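Local coordinates for exosome complex component Rrp42 (Methanothermobacter thermautotrophicus, PDB 2WNR), which is probably a non-catalytic subunit of the archaeal RNA-degrading exosome, where it contributes to structuring the active site of its partner Rrp41, at residues 65-70 / 134-139. Sequence-based numbering, arbitrary orientation.
Sequences KPQIGE and VWMLFL
Ile-68 lies over one face of the indole of Trp-135, its CG1 3.7 Å from the centroid of the six-membered ring and 15° off the ring normal, a CH-pi contact. With CG beside its own backbone N (chi1 -85°), Trp-135 swings its benzo ring across to strand 65-69, whose Gln-67 N lies in plane at the ring's edge. Pro-66 adds its CB, 3.7 Å from Trp-135 CE3, and Leu-137 CD1 meets the same CB more loosely. An alanine in place of Trp-135 would probably leave Ile-68 without the ring face it rests on and open a gap beside Pro-66.

The other face of the sheet carries Gln-67, Met-136 and Phe-138. Gln-67 holds CG anti to its backbone N (chi1 -163°) and runs extended past Phe-138, crossing it obliquely with its CB at the ring's edge, amide and ring planes 27° apart, and OE1 3.2 Å from Phe-138 CE2. Lys-65 O meets the edge of that phenyl ring. Met-136 bends at its thioether, bringing CE to 3.5 Å from Gly-69 N.

Between the two sets of side chains the strands run antiparallel. Lys-65 and Phe-138 exchange two backbone hydrogen bonds, as do Gly-69 and Val-134; between them Gln-67 and Met-136 form the third hydrogen-bonded pair, where the Gln-67 N to Met-136 O bond is weak and the very short approach of Met-136 N to Gln-67 O is of doubtful geometry.

This pairing joins strands 58-69 and 133-145 in the mixed sheet of the RNase PH-type domain. Strand 80-87 hydrogen-bonds to the far side of strand 133-145, while Ile-167, Pro-168 and Ala-170 of strand 166-173 pack on Trp-135. At the Lys-65 end of the pairing, Lys-65 NZ forms a salt bridge with Glu-48 and hydrogen-bonds to the backbone of a neighbouring chain of another protein.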
ATOM      1  N   LYS A  65      10.717  21.940  -4.768  1.00 23.91           N
ATOM      2  CA  LYS A  65      11.281  21.756  -3.432  1.00 23.75           C
ATOM      3  C   LYS A  65      12.592  20.989  -3.505  1.00 22.61           C
ATOM      4  O   LYS A  65      12.587  19.778  -3.721  1.00 21.68           O
ATOM      5  CB  LYS A  65      10.290  21.022  -2.516  1.00 24.16           C
ATOM      6  CG  LYS A  65       8.995  21.785  -2.214  1.00 25.15           C
ATOM      7  CD  LYS A  65       9.235  23.060  -1.405  1.00 22.30           C
ATOM      8  CE  LYS A  65       9.534  22.774   0.062  1.00 20.99           C
ATOM      9  NZ  LYS A  65       9.659  24.044   0.843  1.00 22.60           N
ATOM     10  N   PRO A  66      13.723  21.701  -3.341  1.00 22.24           N
ATOM     11  CA  PRO A  66      15.058  21.122  -3.374  1.00 22.83           C
ATOM     12  C   PRO A  66      15.385  20.383  -2.087  1.00 22.88           C
ATOM     13  O   PRO A  66      14.980  20.795  -0.999  1.00 22.73           O
ATOM     14  CB  PRO A  66      15.952  22.346  -3.489  1.00 23.22           C
ATOM     15  CG  PRO A  66      15.194  23.403  -2.801  1.00 23.75           C
ATOM     16  CD  PRO A  66      13.780  23.161  -3.185  1.00 23.15           C
ATOM     17  N   GLN A  67      16.131  19.300  -2.222  1.00 23.24           N
ATOM     18  CA  GLN A  67      16.457  18.456  -1.092  1.00 23.38           C
ATOM     19  C   GLN A  67      17.773  17.740  -1.371  1.00 22.23           C
ATOM     20  O   GLN A  67      18.150  17.536  -2.533  1.00 20.28           O
ATOM     21  CB  GLN A  67      15.337  17.449  -0.892  1.00 23.40           C
ATOM     22  CG  GLN A  67      15.316  16.767   0.454  1.00 26.80           C
ATOM     23  CD  GLN A  67      14.170  15.796   0.555  1.00 28.20           C
ATOM     24  OE1 GLN A  67      13.028  16.139   0.238  1.00 31.63           O
ATOM     25  NE2 GLN A  67      14.465  14.574   0.984  1.00 31.14           N
ATOM     26  N   ILE A  68      18.477  17.363  -0.313  1.00 23.20           N
ATOM     27  CA  ILE A  68      19.778  16.722  -0.474  1.00 23.43           C
ATOM     28  C   ILE A  68      19.706  15.226  -0.196  1.00 24.38           C
ATOM     29  O   ILE A  68      19.158  14.807   0.832  1.00 25.00           O
ATOM     30  CB  ILE A  68      20.841  17.392   0.414  1.00 21.88           C
ATOM     31  CG1 ILE A  68      21.119  18.805  -0.105  1.00 23.03           C
ATOM     32  CG2 ILE A  68      22.127  16.561   0.442  1.00 22.04           C
ATOM     33  CD1 ILE A  68      22.014  19.649   0.785  1.00 26.70           C
ATOM     34  N   GLY A  69      20.257  14.427  -1.112  1.00 23.86           N
ATOM     35  CA  GLY A  69      20.368  12.982  -0.904  1.00 24.44           C
ATOM     36  C   GLY A  69      21.300  12.246  -1.845  1.00 26.06           C
ATOM     37  O   GLY A  69      22.079  12.864  -2.580  1.00 27.35           O
ATOM     38  N   GLU A  70      21.225  10.914  -1.795  1.00 27.74           N
ATOM     39  CA  GLU A  70      21.980  10.017  -2.680  1.00 28.25           C
ATOM     40  C   GLU A  70      21.578  10.177  -4.149  1.00 29.02           C
ATOM     41  O   GLU A  70      20.378  10.210  -4.465  1.00 25.93           O
ATOM     42  CB  GLU A  70      21.768   8.548  -2.276  1.00 28.88           C
ATOM     43  CG  GLU A  70      22.547   8.066  -1.051  1.00 30.20           C
ATOM     44  CD  GLU A  70      22.097   6.682  -0.570  1.00 33.00           C
ATOM     45  OE1 GLU A  70      20.866   6.406  -0.547  1.00 29.17           O
ATOM     46  OE2 GLU A  70      22.977   5.876  -0.193  1.00 27.37           O
ATOM     47  N   VAL A 134      23.757  14.984  -3.601  1.00 22.16           N
ATOM     48  CA  VAL A 134      23.361  15.897  -4.674  1.00 21.54           C
ATOM     49  C   VAL A 134      22.019  16.569  -4.373  1.00 21.52           C
ATOM     50  O   VAL A 134      21.282  16.136  -3.491  1.00 21.68           O
ATOM     51  CB  VAL A 134      23.277  15.220  -6.088  1.00 22.86           C
ATOM     52  CG1 VAL A 134      24.583  14.536  -6.498  1.00 23.54           C
ATOM     53  CG2 VAL A 134      22.035  14.336  -6.260  1.00 20.21           C
ATOM     54  N   TRP A 135      21.703  17.618  -5.124  1.00 20.59           N
ATOM     55  CA  TRP A 135      20.423  18.295  -4.996  1.00 21.14           C
ATOM     56  C   TRP A 135      19.311  17.511  -5.694  1.00 21.54           C
ATOM     57  O   TRP A 135      19.422  17.163  -6.869  1.00 22.33           O
ATOM     58  CB  TRP A 135      20.494  19.721  -5.549  1.00 20.71           C
ATOM     59  CG  TRP A 135      21.003  20.746  -4.576  1.00 23.36           C
ATOM     60  CD1 TRP A 135      22.135  21.496  -4.699  1.00 22.85           C
ATOM     61  CD2 TRP A 135      20.390  21.148  -3.342  1.00 23.20           C
ATOM     62  NE1 TRP A 135      22.271  22.334  -3.622  1.00 22.52           N
ATOM     63  CE2 TRP A 135      21.215  22.145  -2.774  1.00 24.04           C
ATOM     64  CE3 TRP A 135      19.222  20.765  -2.665  1.00 23.58           C
ATOM     65  CZ2 TRP A 135      20.917  22.763  -1.556  1.00 23.24           C
ATOM     66  CZ3 TRP A 135      18.924  21.380  -1.446  1.00 24.06           C
ATOM     67  CH2 TRP A 135      19.775  22.369  -0.906  1.00 24.46           C
ATOM     68  N   MET A 136      18.245  17.233  -4.958  1.00 20.47           N
ATOM     69  CA  MET A 136      17.080  16.579  -5.538  1.00 21.15           C
ATOM     70  C   MET A 136      15.948  17.584  -5.667  1.00 20.14           C
ATOM     71  O   MET A 136      15.481  18.146  -4.667  1.00 20.14           O
ATOM     72  CB  MET A 136      16.634  15.405  -4.676  1.00 22.08           C
ATOM     73  CG  MET A 136      17.656  14.292  -4.581  1.00 24.48           C
ATOM     74  SD  MET A 136      17.066  12.880  -3.636  1.00 30.74           S
ATOM     75  CE  MET A 136      16.939  13.570  -1.976  1.00 28.19           C
ATOM     76  N   LEU A 137      15.529  17.819  -6.904  1.00 19.14           N
ATOM     77  CA  LEU A 137      14.459  18.768  -7.195  1.00 20.22           C
ATOM     78  C   LEU A 137      13.122  18.058  -7.295  1.00 19.17           C
ATOM     79  O   LEU A 137      12.874  17.356  -8.274  1.00 18.42           O
ATOM     80  CB  LEU A 137      14.748  19.487  -8.511  1.00 20.52           C
ATOM     81  CG  LEU A 137      15.509  20.808  -8.572  1.00 21.08           C
ATOM     82  CD1 LEU A 137      16.560  20.979  -7.489  1.00 19.86           C
ATOM     83  CD2 LEU A 137      16.128  20.938  -9.954  1.00 19.88           C
ATOM     84  N   PHE A 138      12.271  18.228  -6.287  1.00 18.99           N
ATOM     85  CA  PHE A 138      10.903  17.690  -6.350  1.00 20.34           C
ATOM     86  C   PHE A 138       9.998  18.665  -7.081  1.00 19.73           C
ATOM     87  O   PHE A 138       9.609  19.695  -6.542  1.00 19.97           O
ATOM     88  CB  PHE A 138      10.338  17.407  -4.956  1.00 19.52           C
ATOM     89  CG  PHE A 138      10.949  16.213  -4.280  1.00 21.78           C
ATOM     90  CD1 PHE A 138      10.393  14.947  -4.444  1.00 18.60           C
ATOM     91  CD2 PHE A 138      12.078  16.347  -3.475  1.00 21.69           C
ATOM     92  CE1 PHE A 138      10.959  13.825  -3.814  1.00 17.25           C
ATOM     93  CE2 PHE A 138      12.637  15.239  -2.845  1.00 21.51           C
ATOM     94  CZ  PHE A 138      12.070  13.975  -3.021  1.00 23.20           C
ATOM     95  N   LEU A 139       9.688  18.351  -8.326  1.00 21.31           N
ATOM     96  CA  LEU A 139       8.704  19.106  -9.075  1.00 22.80           C
ATOM     97  C   LEU A 139       7.321  18.532  -8.760  1.00 22.84           C
ATOM     98  O   LEU A 139       7.035  17.388  -9.106  1.00 24.08           O
ATOM     99  CB  LEU A 139       9.008  19.019 -10.567  1.00 22.79           C
ATOM    100  CG  LEU A 139      10.118  19.893 -11.163  1.00 21.50           C
ATOM    101  CD1 LEU A 139      11.309  20.091 -10.242  1.00 22.57           C
ATOM    102  CD2 LEU A 139      10.586  19.294 -12.464  1.00 19.19           C
TER